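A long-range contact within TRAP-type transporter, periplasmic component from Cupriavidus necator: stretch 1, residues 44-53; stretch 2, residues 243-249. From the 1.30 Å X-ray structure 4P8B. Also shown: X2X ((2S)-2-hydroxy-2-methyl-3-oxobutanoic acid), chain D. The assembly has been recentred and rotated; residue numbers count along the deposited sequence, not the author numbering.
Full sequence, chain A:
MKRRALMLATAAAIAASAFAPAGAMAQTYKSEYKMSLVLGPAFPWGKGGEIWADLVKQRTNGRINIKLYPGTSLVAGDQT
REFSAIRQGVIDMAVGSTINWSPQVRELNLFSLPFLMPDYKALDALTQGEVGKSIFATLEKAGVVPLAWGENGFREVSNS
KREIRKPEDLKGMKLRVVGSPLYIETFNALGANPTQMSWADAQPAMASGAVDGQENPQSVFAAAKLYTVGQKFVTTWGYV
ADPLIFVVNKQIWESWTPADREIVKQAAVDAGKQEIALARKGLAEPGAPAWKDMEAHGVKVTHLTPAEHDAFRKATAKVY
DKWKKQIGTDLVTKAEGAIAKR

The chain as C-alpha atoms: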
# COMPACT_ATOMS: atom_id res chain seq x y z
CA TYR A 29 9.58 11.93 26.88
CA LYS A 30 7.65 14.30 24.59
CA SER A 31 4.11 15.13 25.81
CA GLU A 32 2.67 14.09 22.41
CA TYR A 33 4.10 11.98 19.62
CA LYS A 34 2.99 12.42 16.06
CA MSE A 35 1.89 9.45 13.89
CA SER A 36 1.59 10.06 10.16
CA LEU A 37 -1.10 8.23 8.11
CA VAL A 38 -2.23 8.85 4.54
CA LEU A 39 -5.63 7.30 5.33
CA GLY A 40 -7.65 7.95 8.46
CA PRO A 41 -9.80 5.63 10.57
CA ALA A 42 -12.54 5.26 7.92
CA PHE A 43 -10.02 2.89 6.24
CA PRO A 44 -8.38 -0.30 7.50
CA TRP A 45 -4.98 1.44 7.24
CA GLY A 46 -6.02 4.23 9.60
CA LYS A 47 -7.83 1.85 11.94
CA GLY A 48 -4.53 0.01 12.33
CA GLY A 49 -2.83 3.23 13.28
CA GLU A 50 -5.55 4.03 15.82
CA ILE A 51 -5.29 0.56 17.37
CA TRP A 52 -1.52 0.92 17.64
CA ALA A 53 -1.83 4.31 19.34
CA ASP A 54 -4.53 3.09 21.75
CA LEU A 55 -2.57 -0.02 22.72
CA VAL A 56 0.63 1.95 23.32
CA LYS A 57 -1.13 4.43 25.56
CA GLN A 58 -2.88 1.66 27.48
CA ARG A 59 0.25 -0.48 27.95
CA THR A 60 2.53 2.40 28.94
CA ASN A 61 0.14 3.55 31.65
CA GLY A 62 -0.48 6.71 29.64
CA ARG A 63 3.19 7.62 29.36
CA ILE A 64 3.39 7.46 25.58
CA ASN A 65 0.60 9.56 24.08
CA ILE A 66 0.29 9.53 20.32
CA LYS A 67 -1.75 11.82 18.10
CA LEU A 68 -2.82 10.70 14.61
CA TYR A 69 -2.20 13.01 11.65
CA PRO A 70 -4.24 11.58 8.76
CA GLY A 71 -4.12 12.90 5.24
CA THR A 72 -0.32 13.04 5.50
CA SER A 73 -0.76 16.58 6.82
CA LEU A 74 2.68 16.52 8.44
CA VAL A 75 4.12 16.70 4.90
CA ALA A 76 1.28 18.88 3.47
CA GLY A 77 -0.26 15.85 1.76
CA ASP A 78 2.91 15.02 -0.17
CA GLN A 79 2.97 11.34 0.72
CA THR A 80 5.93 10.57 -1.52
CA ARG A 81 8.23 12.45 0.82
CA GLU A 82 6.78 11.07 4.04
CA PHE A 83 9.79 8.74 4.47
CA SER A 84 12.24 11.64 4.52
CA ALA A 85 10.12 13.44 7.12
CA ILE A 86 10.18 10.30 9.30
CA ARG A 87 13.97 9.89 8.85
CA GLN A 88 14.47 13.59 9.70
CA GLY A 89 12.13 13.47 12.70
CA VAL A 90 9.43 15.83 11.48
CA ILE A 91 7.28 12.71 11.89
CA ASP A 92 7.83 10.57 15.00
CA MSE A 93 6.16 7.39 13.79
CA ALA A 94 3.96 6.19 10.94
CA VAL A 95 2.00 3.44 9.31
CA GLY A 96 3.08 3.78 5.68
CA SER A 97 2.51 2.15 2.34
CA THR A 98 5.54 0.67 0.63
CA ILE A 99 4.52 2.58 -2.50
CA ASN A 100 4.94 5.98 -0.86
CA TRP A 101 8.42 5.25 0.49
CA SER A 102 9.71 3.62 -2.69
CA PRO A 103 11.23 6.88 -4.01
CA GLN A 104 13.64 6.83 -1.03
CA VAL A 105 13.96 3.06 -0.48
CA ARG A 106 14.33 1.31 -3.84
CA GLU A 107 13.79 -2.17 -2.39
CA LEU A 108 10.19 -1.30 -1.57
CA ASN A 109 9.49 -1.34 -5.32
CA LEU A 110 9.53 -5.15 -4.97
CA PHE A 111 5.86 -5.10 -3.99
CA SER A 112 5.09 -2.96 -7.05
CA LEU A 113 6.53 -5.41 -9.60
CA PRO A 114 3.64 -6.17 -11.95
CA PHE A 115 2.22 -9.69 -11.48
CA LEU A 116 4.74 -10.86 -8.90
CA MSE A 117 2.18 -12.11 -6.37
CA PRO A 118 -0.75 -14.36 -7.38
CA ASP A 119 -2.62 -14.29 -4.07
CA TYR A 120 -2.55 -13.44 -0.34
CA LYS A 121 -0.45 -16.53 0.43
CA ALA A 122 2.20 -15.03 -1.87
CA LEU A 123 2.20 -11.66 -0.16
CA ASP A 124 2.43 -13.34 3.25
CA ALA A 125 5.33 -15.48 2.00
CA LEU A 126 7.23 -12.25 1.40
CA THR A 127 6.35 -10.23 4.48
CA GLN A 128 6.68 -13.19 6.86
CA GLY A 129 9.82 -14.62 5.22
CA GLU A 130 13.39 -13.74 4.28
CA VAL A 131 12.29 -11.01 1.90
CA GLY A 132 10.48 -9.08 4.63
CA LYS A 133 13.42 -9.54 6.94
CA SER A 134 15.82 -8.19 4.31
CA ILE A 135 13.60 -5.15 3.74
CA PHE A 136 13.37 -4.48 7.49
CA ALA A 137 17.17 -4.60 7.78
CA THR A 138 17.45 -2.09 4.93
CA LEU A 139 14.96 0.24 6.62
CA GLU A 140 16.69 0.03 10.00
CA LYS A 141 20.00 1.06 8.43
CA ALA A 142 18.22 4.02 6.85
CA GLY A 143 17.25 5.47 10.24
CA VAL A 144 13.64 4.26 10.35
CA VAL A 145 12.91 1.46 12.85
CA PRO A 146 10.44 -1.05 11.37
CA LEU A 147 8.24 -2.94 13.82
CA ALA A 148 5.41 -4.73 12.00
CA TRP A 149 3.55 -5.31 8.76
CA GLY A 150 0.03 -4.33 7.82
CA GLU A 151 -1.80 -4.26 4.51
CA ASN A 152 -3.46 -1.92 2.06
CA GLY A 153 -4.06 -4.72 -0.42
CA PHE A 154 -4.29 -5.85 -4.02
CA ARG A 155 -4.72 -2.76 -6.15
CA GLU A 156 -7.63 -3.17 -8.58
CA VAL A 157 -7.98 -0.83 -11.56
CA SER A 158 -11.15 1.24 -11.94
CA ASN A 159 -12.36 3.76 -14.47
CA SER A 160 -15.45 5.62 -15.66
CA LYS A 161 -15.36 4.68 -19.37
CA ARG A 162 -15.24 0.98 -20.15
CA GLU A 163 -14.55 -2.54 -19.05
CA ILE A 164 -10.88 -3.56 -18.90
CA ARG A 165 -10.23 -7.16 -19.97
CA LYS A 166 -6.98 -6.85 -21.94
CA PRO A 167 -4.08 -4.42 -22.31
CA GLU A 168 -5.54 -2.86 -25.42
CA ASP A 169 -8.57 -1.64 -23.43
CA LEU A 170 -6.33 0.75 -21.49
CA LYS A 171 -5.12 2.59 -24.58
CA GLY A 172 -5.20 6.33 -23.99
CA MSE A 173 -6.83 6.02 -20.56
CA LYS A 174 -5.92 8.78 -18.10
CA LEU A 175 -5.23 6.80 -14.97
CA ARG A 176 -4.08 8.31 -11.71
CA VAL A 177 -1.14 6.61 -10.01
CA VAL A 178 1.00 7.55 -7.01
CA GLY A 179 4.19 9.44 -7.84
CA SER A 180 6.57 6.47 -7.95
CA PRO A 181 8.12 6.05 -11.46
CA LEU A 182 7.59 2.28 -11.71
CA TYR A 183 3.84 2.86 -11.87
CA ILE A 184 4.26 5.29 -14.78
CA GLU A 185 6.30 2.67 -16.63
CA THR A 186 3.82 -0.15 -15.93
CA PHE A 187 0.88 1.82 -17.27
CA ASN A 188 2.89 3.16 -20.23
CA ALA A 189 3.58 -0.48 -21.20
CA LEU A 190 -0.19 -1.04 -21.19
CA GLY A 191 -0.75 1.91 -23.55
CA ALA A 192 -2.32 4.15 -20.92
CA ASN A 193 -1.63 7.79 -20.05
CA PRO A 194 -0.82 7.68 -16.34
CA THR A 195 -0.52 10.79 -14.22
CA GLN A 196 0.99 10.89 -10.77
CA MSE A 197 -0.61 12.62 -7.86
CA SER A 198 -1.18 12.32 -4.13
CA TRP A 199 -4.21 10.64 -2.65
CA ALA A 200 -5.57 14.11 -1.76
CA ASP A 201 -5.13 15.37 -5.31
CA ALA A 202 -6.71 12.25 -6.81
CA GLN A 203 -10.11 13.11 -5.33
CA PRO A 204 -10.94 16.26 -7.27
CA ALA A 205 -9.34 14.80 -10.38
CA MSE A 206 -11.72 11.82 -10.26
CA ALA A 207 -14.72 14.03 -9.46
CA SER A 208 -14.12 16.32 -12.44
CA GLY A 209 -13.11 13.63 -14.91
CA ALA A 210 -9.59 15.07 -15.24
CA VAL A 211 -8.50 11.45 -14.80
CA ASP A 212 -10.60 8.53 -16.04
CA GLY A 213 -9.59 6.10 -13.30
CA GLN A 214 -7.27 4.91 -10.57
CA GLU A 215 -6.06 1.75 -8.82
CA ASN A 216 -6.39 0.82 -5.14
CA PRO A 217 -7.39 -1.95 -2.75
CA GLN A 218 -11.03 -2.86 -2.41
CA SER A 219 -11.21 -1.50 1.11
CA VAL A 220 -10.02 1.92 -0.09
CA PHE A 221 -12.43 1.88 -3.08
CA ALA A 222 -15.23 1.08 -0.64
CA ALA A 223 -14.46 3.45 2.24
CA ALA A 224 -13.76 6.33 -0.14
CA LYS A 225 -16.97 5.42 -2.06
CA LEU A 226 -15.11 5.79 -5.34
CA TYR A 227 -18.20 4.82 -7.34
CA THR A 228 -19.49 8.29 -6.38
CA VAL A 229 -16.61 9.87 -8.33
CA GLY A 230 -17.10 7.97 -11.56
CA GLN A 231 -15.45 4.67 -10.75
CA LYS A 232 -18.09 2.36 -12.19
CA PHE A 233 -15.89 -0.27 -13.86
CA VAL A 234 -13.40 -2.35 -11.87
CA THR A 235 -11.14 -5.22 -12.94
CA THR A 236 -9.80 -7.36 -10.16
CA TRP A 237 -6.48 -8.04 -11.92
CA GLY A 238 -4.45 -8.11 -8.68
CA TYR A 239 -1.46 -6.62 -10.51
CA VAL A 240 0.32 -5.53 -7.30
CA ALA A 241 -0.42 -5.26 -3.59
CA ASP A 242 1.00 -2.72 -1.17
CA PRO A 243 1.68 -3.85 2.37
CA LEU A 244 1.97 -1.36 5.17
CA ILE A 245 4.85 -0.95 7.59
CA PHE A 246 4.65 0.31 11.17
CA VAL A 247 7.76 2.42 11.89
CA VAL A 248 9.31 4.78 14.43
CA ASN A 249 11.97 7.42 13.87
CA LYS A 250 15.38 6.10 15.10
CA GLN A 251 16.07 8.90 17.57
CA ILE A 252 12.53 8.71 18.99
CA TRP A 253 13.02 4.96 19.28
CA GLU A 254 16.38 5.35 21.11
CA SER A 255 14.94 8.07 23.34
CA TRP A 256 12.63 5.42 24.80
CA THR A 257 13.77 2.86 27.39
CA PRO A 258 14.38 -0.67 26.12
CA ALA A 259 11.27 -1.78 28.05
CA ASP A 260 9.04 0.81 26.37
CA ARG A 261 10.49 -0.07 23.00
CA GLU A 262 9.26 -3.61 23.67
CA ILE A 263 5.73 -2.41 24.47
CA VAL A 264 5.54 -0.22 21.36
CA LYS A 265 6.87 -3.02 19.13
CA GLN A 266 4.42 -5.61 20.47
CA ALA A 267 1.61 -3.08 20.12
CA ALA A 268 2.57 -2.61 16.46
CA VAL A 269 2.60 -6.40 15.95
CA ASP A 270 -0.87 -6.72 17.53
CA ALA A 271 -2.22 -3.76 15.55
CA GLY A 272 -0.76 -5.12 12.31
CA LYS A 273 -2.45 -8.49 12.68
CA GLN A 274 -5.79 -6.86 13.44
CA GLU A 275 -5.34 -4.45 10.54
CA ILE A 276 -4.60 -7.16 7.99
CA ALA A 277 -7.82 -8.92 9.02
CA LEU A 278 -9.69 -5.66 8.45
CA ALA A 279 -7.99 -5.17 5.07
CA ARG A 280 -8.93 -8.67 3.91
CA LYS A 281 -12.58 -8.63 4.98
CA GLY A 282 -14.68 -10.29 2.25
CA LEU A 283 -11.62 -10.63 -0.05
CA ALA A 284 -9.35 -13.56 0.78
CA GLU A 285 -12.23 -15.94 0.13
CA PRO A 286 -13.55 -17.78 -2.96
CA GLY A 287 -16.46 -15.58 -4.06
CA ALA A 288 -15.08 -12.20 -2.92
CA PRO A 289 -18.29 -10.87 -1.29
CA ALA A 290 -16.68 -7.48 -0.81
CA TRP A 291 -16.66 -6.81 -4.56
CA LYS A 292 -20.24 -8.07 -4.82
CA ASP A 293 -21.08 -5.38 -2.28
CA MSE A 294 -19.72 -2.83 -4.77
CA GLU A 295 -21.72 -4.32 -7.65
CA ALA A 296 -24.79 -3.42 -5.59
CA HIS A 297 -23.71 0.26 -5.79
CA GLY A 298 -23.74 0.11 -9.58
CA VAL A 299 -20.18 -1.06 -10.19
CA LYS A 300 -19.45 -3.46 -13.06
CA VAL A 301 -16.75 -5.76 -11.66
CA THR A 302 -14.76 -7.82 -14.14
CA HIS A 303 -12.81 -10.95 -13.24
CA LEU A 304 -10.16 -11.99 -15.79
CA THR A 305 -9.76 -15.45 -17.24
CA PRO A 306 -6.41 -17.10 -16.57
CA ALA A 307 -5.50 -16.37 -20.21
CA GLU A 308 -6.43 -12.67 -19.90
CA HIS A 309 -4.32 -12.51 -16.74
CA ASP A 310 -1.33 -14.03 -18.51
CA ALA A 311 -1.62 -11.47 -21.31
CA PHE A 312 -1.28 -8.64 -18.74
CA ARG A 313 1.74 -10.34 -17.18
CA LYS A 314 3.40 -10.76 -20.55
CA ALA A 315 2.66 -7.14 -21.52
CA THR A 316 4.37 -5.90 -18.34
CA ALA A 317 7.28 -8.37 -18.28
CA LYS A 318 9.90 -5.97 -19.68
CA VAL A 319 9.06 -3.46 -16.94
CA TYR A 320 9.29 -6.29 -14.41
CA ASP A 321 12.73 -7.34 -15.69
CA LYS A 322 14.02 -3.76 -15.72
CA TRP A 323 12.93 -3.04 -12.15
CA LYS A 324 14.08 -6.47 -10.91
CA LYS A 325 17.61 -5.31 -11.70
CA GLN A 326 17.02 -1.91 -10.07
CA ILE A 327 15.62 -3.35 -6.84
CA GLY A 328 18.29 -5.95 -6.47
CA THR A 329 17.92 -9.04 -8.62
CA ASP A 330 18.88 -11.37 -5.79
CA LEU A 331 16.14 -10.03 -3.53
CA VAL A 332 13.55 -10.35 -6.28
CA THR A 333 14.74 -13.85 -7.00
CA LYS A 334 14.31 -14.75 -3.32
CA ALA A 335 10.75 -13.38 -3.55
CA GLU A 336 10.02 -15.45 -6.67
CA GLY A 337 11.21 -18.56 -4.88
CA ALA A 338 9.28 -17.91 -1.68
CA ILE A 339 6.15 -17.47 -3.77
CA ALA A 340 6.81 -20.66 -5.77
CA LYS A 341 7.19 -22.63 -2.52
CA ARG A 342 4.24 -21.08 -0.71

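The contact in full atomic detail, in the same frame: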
# COMPACT_ATOMS: atom_id res chain seq x y z
N PRO A 44 -9.14 0.65 6.67
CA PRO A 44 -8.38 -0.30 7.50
C PRO A 44 -7.00 0.22 7.91
O PRO A 44 -6.62 0.09 9.06
CB PRO A 44 -8.28 -1.53 6.59
CG PRO A 44 -9.56 -1.47 5.80
CD PRO A 44 -9.74 -0.02 5.50
N TRP A 45 -6.31 0.87 6.98
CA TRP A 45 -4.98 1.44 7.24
C TRP A 45 -5.02 2.35 8.47
O TRP A 45 -4.25 2.17 9.44
CB TRP A 45 -4.54 2.18 6.00
CG TRP A 45 -3.28 2.96 6.00
CD1 TRP A 45 -2.52 3.40 7.06
CD2 TRP A 45 -2.62 3.40 4.82
NE1 TRP A 45 -1.44 4.11 6.59
CE2 TRP A 45 -1.47 4.11 5.22
CE3 TRP A 45 -2.89 3.26 3.46
CZ2 TRP A 45 -0.61 4.69 4.30
CZ3 TRP A 45 -2.04 3.80 2.56
CH2 TRP A 45 -0.91 4.54 2.97
N GLY A 46 -5.94 3.30 8.49
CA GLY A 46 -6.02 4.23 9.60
C GLY A 46 -6.51 3.58 10.88
O GLY A 46 -6.08 3.94 11.98
N LYS A 47 -7.40 2.60 10.77
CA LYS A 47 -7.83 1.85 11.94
C LYS A 47 -6.65 1.14 12.61
O LYS A 47 -6.57 1.06 13.83
CB LYS A 47 -8.94 0.88 11.58
CG LYS A 47 -10.20 1.58 11.18
CD LYS A 47 -11.29 0.58 10.85
CE LYS A 47 -12.53 1.24 10.28
NZ LYS A 47 -13.14 2.18 11.25
N GLY A 48 -5.71 0.64 11.80
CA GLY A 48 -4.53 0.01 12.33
C GLY A 48 -3.69 0.99 13.12
O GLY A 48 -3.11 0.67 14.17
N GLY A 49 -3.57 2.20 12.59
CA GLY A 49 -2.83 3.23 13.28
C GLY A 49 -3.46 3.59 14.62
O GLY A 49 -2.76 3.77 15.63
N GLU A 50 -4.78 3.71 14.62
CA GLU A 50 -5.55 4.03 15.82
C GLU A 50 -5.37 2.93 16.87
O GLU A 50 -5.16 3.22 18.04
CB GLU A 50 -7.02 4.14 15.43
CG GLU A 50 -8.00 4.65 16.45
CD GLU A 50 -9.36 4.89 15.79
OE1 GLU A 50 -10.10 3.90 15.57
OE2 GLU A 50 -9.68 6.04 15.44
N ILE A 51 -5.45 1.68 16.45
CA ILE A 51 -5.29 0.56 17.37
C ILE A 51 -3.89 0.59 17.98
O ILE A 51 -3.72 0.39 19.18
CB ILE A 51 -5.54 -0.79 16.66
CG1 ILE A 51 -7.01 -0.91 16.26
CG2 ILE A 51 -5.12 -1.99 17.55
CD1 ILE A 51 -7.33 -2.03 15.26
N TRP A 52 -2.89 0.86 17.15
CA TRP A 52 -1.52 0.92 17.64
C TRP A 52 -1.42 2.00 18.71
O TRP A 52 -0.88 1.76 19.80
CB TRP A 52 -0.58 1.23 16.48
CG TRP A 52 0.88 1.17 16.82
CD1 TRP A 52 1.47 0.53 17.89
CD2 TRP A 52 1.94 1.76 16.08
NE1 TRP A 52 2.84 0.70 17.83
CE2 TRP A 52 3.15 1.46 16.73
CE3 TRP A 52 1.98 2.53 14.91
CZ2 TRP A 52 4.38 1.88 16.25
CZ3 TRP A 52 3.20 2.94 14.43
CH2 TRP A 52 4.39 2.61 15.09
N ALA A 53 -1.92 3.19 18.41
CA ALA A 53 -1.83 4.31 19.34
C ALA A 53 -2.54 3.99 20.65
O ALA A 53 -2.00 4.25 21.73
CB ALA A 53 -2.41 5.55 18.69
N PRO A 243 1.75 -3.71 0.92
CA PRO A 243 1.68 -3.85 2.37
C PRO A 243 1.90 -2.52 3.03
O PRO A 243 2.30 -1.55 2.39
CB PRO A 243 2.79 -4.86 2.67
CG PRO A 243 3.74 -4.76 1.53
CD PRO A 243 3.03 -4.17 0.36
N LEU A 244 1.65 -2.50 4.33
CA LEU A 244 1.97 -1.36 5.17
C LEU A 244 3.08 -1.74 6.11
O LEU A 244 3.23 -2.90 6.44
CB LEU A 244 0.74 -0.91 5.98
CG LEU A 244 -0.53 -0.61 5.21
CD1 LEU A 244 -1.68 -0.32 6.16
CD2 LEU A 244 -0.32 0.53 4.23
N ILE A 245 3.83 -0.74 6.58
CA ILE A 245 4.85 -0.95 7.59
C ILE A 245 4.66 0.07 8.71
O ILE A 245 4.47 1.27 8.47
CB ILE A 245 6.28 -0.83 7.01
CG1 ILE A 245 6.43 -1.76 5.80
CG2 ILE A 245 7.32 -1.17 8.08
CD1 ILE A 245 7.79 -1.64 5.11
N PHE A 246 4.71 -0.46 9.93
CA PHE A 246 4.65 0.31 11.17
C PHE A 246 6.08 0.69 11.53
O PHE A 246 6.93 -0.21 11.70
CB PHE A 246 4.04 -0.55 12.30
CG PHE A 246 2.58 -0.89 12.13
CD1 PHE A 246 2.15 -1.74 11.14
CD2 PHE A 246 1.63 -0.37 13.01
CE1 PHE A 246 0.83 -2.05 11.00
CE2 PHE A 246 0.30 -0.67 12.87
CZ PHE A 246 -0.10 -1.50 11.88
N VAL A 247 6.39 1.98 11.67
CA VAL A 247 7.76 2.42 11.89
C VAL A 247 7.84 3.56 12.89
O VAL A 247 6.88 4.28 13.12
CB VAL A 247 8.44 2.93 10.59
CG1 VAL A 247 8.45 1.87 9.52
CG2 VAL A 247 7.75 4.20 10.08
N VAL A 248 9.02 3.70 13.49
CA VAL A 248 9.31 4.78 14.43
C VAL A 248 10.62 5.41 14.00
O VAL A 248 11.56 4.71 13.63
CB VAL A 248 9.43 4.24 15.87
CG1 VAL A 248 9.74 5.38 16.85
CG2 VAL A 248 8.18 3.54 16.28
N ASN A 249 10.70 6.73 14.06
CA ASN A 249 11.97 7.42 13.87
C ASN A 249 13.05 6.90 14.85
O ASN A 249 12.74 6.61 15.98
CB ASN A 249 11.76 8.93 14.04
CG ASN A 249 13.07 9.70 14.22
OD1 ASN A 249 13.62 9.77 15.33
ND2 ASN A 249 13.58 10.25 13.14
OAD X2X D . -2.50 7.08 -2.67
CAH X2X D . -3.06 5.94 -2.63
OAE X2X D . -3.64 5.45 -3.65
CAI X2X D . -3.02 5.13 -1.38
CAB X2X D . -3.89 5.82 -0.35
OAF X2X D . -3.35 3.79 -1.62
CAG X2X D . -1.59 5.14 -0.95
OAC X2X D . -1.21 5.92 -0.07
CAA X2X D . -0.61 4.22 -1.60

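Helix 44-53 packs beside strand 243-249 with their N-to-C directions 26° apart and their axes 10.7 Å apart at closest approach, a gap filled mostly by side chains, with the carbonyls of G48 and V247 meeting aromatic edges. No hydrogen bond crosses it; shape and apolar contact hold the two stretches together, burying 331 Å² in all. The strand supplies L244 and F246, alternate residues whose CA-to-CB bonds both point toward the helix, while the helix answers with the flat rings of W45 and W52, two turns apart, and a low point between them at G48.

At the first site the branched end of L244 lies over one face of W45: CD2 of L244 sits 3.7 Å from the centroid of the six-membered ring, 12° off its normal, a CH-pi contact, and CD1 of L244 is 3.7 Å from CG of W45. The indole is thus a broad floor under two methyl groups. Its far edge reaches the ligand, with CH2 of W45 3.4 Å from OAC of X2X, so the same ring serves strand and bound acid.

The edge of F246 faces the low point at G48, CE2 of F246 lying 3.9 Å from O of G48; a CB on G48 would point toward the strand and lie 3.8 Å from CZ of F246, in contact but not in clash; without one, the helix surface is low here. The same ring turns its edge to the face of W52 in an offset edge-to-face pair, centroids 5.3 Å apart and planes at 70°, with CD2 of F246 3.5 Å from CE3 of W52.

The rim of the W52 indole then runs along the strand: its CH2 lies 3.6 Å from O of V247 and 4.1 Å from CG2 of V248. The CA-to-CB bond of V247 points away from the helix, and it is the carbonyl O of V247 that meets the tryptophan edge.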